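Local coordinates for RNA polymerase sigma factor SIGMA-28 (FliA) (Aquifex aeolicus, PDB 1RP3), which acts as the flagellar sigma factor of RNA polymerase, probably directing it to promoter DNA, and is held inactive here by the anti-sigma factor FlgM, at the interface of chains A and B. Numbering follows the deposited sequence. Chains: chain A, RNA polymerase sigma factor SIGMA-28 (FliA); chain B, anti sigma factor FlgM.

Contact 1: the interface of chains A and B. Residues chain A 14-15, 18, 50, 54; chain B 11, 14-15.
B:Ile11 and B:Leu14, on helix 5-14 of FlgM, and B:Leu15, just past its end but still near-helical (phi -73°, psi -6°), meet two helices of the sigma factor, 7-33 and 42-58. B:Leu15 buries 85 Å² of its surface against the sigma factor. Its CD2 methyl points at the CD1 methyl of A:Ile18, tip to tip at 3.9 Å, while its CD1 reaches the end methyl of A:Ile54. The same CD2 lies 3.8 Å from the CG methylene of A:Glu15 and over one face of the A:Arg14 guanidinium, offset toward the rim. A:Arg14 can lie along the leucine because its chain runs extended from a CG placed opposite the backbone nitrogen (chi1 -174°). Long polar residues suit this border: their methylenes and flat face cover a hydrophobic group while the charged ends can stay near water. The side chains of B:Ile11 and A:Ile18 pass alongside each other, pointing opposite ways, with B:Ile11 CD1 packed snugly at 3.5 Å from A:Ile18 CG2; the CG2 branch of B:Ile11 rests on A:Glu15 CG. Branched isoleucines suit the centre because each offers two arms to different neighbours. On the other flank, the side chain of B:Leu14 crosses that of A:Ile54 at a slant, their CD2 and CD1 methyls 3.9 Å apart. The patch thus lies where FlgM's first helix ends, against two sigma-factor helices that both overlap the sigma-70 region 2 sequence.

Contact 2: the interface of chains A and B. Residues chain A 185, 193-194, 197; chain B 74-76, 79.
The carboxamide of A:Gln197 lies against the backbone of B:Val74, its CD 3.9 Å from B:Val74 CA, and its OE1 accepts a hydrogen bond from the amide nitrogen of B:Ser75 at 3.2 Å. That donor lies in the carbonyl plane, with a C=O...N angle of 146°. Glutamine suits the spot: A:Gln197, on helix 190-201 of sigma-70 region 4, carries its amide on an extended chain to the FlgM backbone just before helix 76-87. The other flat group, the carboxylate of B:Asp76, is approached on the syn side of OD1 by the ammonium NZ of A:Lys193, 25° out of its plane, in a 3.2 Å salt bridge. The lysine chain bends at chi3 (-64°), which turns its end toward the aspartate. Its CG meanwhile packs 3.7 Å from B:Val74 CG1 and also touches B:Val79 CG2, a use of lysine's long aliphatic stem as well as its charge. With an alanine in place of A:Lys193, the carboxylate of B:Asp76 would probably lose this cationic partner, and B:Val74 CG1 and B:Val79 CG2 the aliphatic stem that packs on them. A compact valine fits close helix packing at B:Val79, whose CG1 lies 3.6 Å from A:Val185 CG1 at the end of helix 167-185. The loop valine B:Val74 meets A:Leu194 at about a right angle, its CG2 3.9 Å from A:Leu194 CD1.

Contact 1: the interface of chains A and B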
# COMPACT_ATOMS: atom_id res chain seq x y z
N ARG A 14 14.45 -19.66 13.04
CA ARG A 14 14.04 -18.27 13.06
C ARG A 14 14.66 -17.50 11.87
O ARG A 14 13.93 -16.89 11.08
CB ARG A 14 14.47 -17.65 14.39
CG ARG A 14 13.99 -16.23 14.65
CD ARG A 14 14.55 -15.71 15.96
NE ARG A 14 14.15 -14.34 16.23
CZ ARG A 14 14.80 -13.52 17.05
NH1 ARG A 14 15.88 -13.94 17.70
NH2 ARG A 14 14.35 -12.28 17.25
N GLU A 15 15.98 -17.59 11.72
CA GLU A 15 16.66 -16.89 10.63
C GLU A 15 16.19 -17.31 9.25
O GLU A 15 15.97 -16.47 8.38
CB GLU A 15 18.18 -17.01 10.75
CG GLU A 15 18.71 -16.10 11.84
CD GLU A 15 20.21 -16.22 12.11
OE1 GLU A 15 20.96 -16.64 11.19
OE2 GLU A 15 20.61 -15.87 13.25
N ILE A 18 12.89 -15.70 8.66
CA ILE A 18 13.04 -14.28 8.34
C ILE A 18 13.49 -14.15 6.90
O ILE A 18 12.84 -13.49 6.09
CB ILE A 18 14.08 -13.60 9.28
CG1 ILE A 18 13.56 -13.60 10.72
CG2 ILE A 18 14.34 -12.16 8.84
CD1 ILE A 18 14.55 -13.05 11.73
N VAL A 50 10.81 -4.98 7.95
CA VAL A 50 11.61 -6.09 8.43
C VAL A 50 11.43 -6.22 9.93
O VAL A 50 11.35 -7.33 10.45
CB VAL A 50 13.12 -5.92 8.05
CG1 VAL A 50 13.99 -6.92 8.80
CG2 VAL A 50 13.28 -6.14 6.56
N ILE A 54 10.21 -9.67 11.78
CA ILE A 54 10.91 -10.36 12.86
C ILE A 54 10.00 -10.55 14.06
O ILE A 54 10.03 -11.59 14.71
CB ILE A 54 12.17 -9.58 13.28
CG1 ILE A 54 13.18 -9.54 12.13
CG2 ILE A 54 12.79 -10.20 14.53
CD1 ILE A 54 14.41 -8.67 12.41
N ILE B 11 21.23 -10.25 8.86
CA ILE B 11 20.22 -10.68 9.83
C ILE B 11 20.91 -11.05 11.15
O ILE B 11 20.42 -10.74 12.24
CB ILE B 11 19.39 -11.87 9.30
CG1 ILE B 11 18.41 -11.38 8.23
CG2 ILE B 11 18.60 -12.53 10.42
CD1 ILE B 11 17.59 -12.48 7.63
N LEU B 14 21.67 -8.02 13.16
CA LEU B 14 20.41 -7.51 13.67
C LEU B 14 19.95 -8.27 14.90
O LEU B 14 19.64 -7.67 15.93
CB LEU B 14 19.36 -7.63 12.57
CG LEU B 14 18.33 -6.53 12.42
CD1 LEU B 14 19.00 -5.17 12.38
CD2 LEU B 14 17.54 -6.79 11.14
N LEU B 15 19.90 -9.60 14.79
CA LEU B 15 19.47 -10.48 15.87
C LEU B 15 20.46 -10.63 17.02
O LEU B 15 20.16 -11.30 18.01
CB LEU B 15 19.08 -11.86 15.33
CG LEU B 15 17.67 -12.02 14.74
CD1 LEU B 15 17.41 -10.99 13.66
CD2 LEU B 15 17.50 -13.42 14.17

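Contact 2: the interface of chains A and B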
# COMPACT_ATOMS: atom_id res chain seq x y z
N VAL A 185 -18.60 -0.77 -1.88
CA VAL A 185 -18.12 -0.59 -3.25
C VAL A 185 -19.26 -0.31 -4.22
O VAL A 185 -19.16 0.56 -5.08
CB VAL A 185 -17.31 -1.81 -3.71
CG1 VAL A 185 -17.02 -1.74 -5.20
CG2 VAL A 185 -16.00 -1.89 -2.93
N LYS A 193 -15.43 4.25 -9.25
CA LYS A 193 -15.26 2.81 -9.20
C LYS A 193 -14.22 2.38 -10.22
O LYS A 193 -13.35 1.57 -9.92
CB LYS A 193 -16.61 2.13 -9.47
CG LYS A 193 -16.63 0.63 -9.28
CD LYS A 193 -18.05 0.06 -9.43
CE LYS A 193 -18.98 0.60 -8.34
NZ LYS A 193 -20.40 0.18 -8.52
N LEU A 194 -14.30 2.95 -11.42
CA LEU A 194 -13.35 2.65 -12.50
C LEU A 194 -11.93 3.04 -12.11
O LEU A 194 -10.98 2.31 -12.39
CB LEU A 194 -13.74 3.38 -13.80
CG LEU A 194 -12.71 3.43 -14.94
CD1 LEU A 194 -12.32 2.03 -15.41
CD2 LEU A 194 -13.26 4.23 -16.11
N GLN A 197 -10.64 0.60 -9.48
CA GLN A 197 -10.27 -0.69 -10.04
C GLN A 197 -8.92 -0.62 -10.73
O GLN A 197 -8.07 -1.50 -10.54
CB GLN A 197 -11.35 -1.21 -11.00
CG GLN A 197 -11.06 -2.62 -11.54
CD GLN A 197 -12.22 -3.21 -12.35
OE1 GLN A 197 -13.36 -3.31 -11.87
NE2 GLN A 197 -11.92 -3.64 -13.57
N VAL B 74 -15.91 -3.44 -15.40
CA VAL B 74 -15.74 -2.87 -14.07
C VAL B 74 -16.77 -3.58 -13.19
O VAL B 74 -17.98 -3.41 -13.38
CB VAL B 74 -16.05 -1.35 -14.05
CG1 VAL B 74 -15.94 -0.82 -12.63
CG2 VAL B 74 -15.10 -0.62 -14.96
N SER B 75 -16.30 -4.42 -12.27
CA SER B 75 -17.19 -5.15 -11.38
C SER B 75 -16.88 -4.85 -9.93
O SER B 75 -15.76 -4.47 -9.59
CB SER B 75 -17.08 -6.66 -11.62
OG SER B 75 -15.84 -7.17 -11.16
N ASP B 76 -17.88 -5.02 -9.07
CA ASP B 76 -17.70 -4.78 -7.65
C ASP B 76 -16.79 -5.85 -7.07
O ASP B 76 -16.07 -5.60 -6.11
CB ASP B 76 -19.05 -4.78 -6.94
CG ASP B 76 -19.93 -3.61 -7.37
OD1 ASP B 76 -19.58 -2.90 -8.34
OD2 ASP B 76 -20.99 -3.41 -6.73
N VAL B 79 -13.06 -4.78 -7.64
CA VAL B 79 -12.74 -3.64 -6.78
C VAL B 79 -12.57 -4.13 -5.35
O VAL B 79 -11.72 -3.64 -4.60
CB VAL B 79 -13.85 -2.56 -6.82
CG1 VAL B 79 -13.52 -1.40 -5.91
CG2 VAL B 79 -14.04 -2.07 -8.25

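The centres of the C-alpha atoms of contact 1 and contact 2 are about 39 Å apart, and the two share no residue or helix on either chain. Contact 1 uses the start of FlgM against helices 7-33 and 42-58, which overlap region 2; contact 2 uses FlgM's last helix and the loop before it against region 4. The anti-sigma factor therefore spans much of the sigma chain, touching it near its N-terminal helices and again in region 4. Such distant anchorage is likely to help hold the sigma factor in the inactive conformation: contact 1 rests mainly on apolar packing, and contact 2 adds a salt bridge and a bond to the backbone.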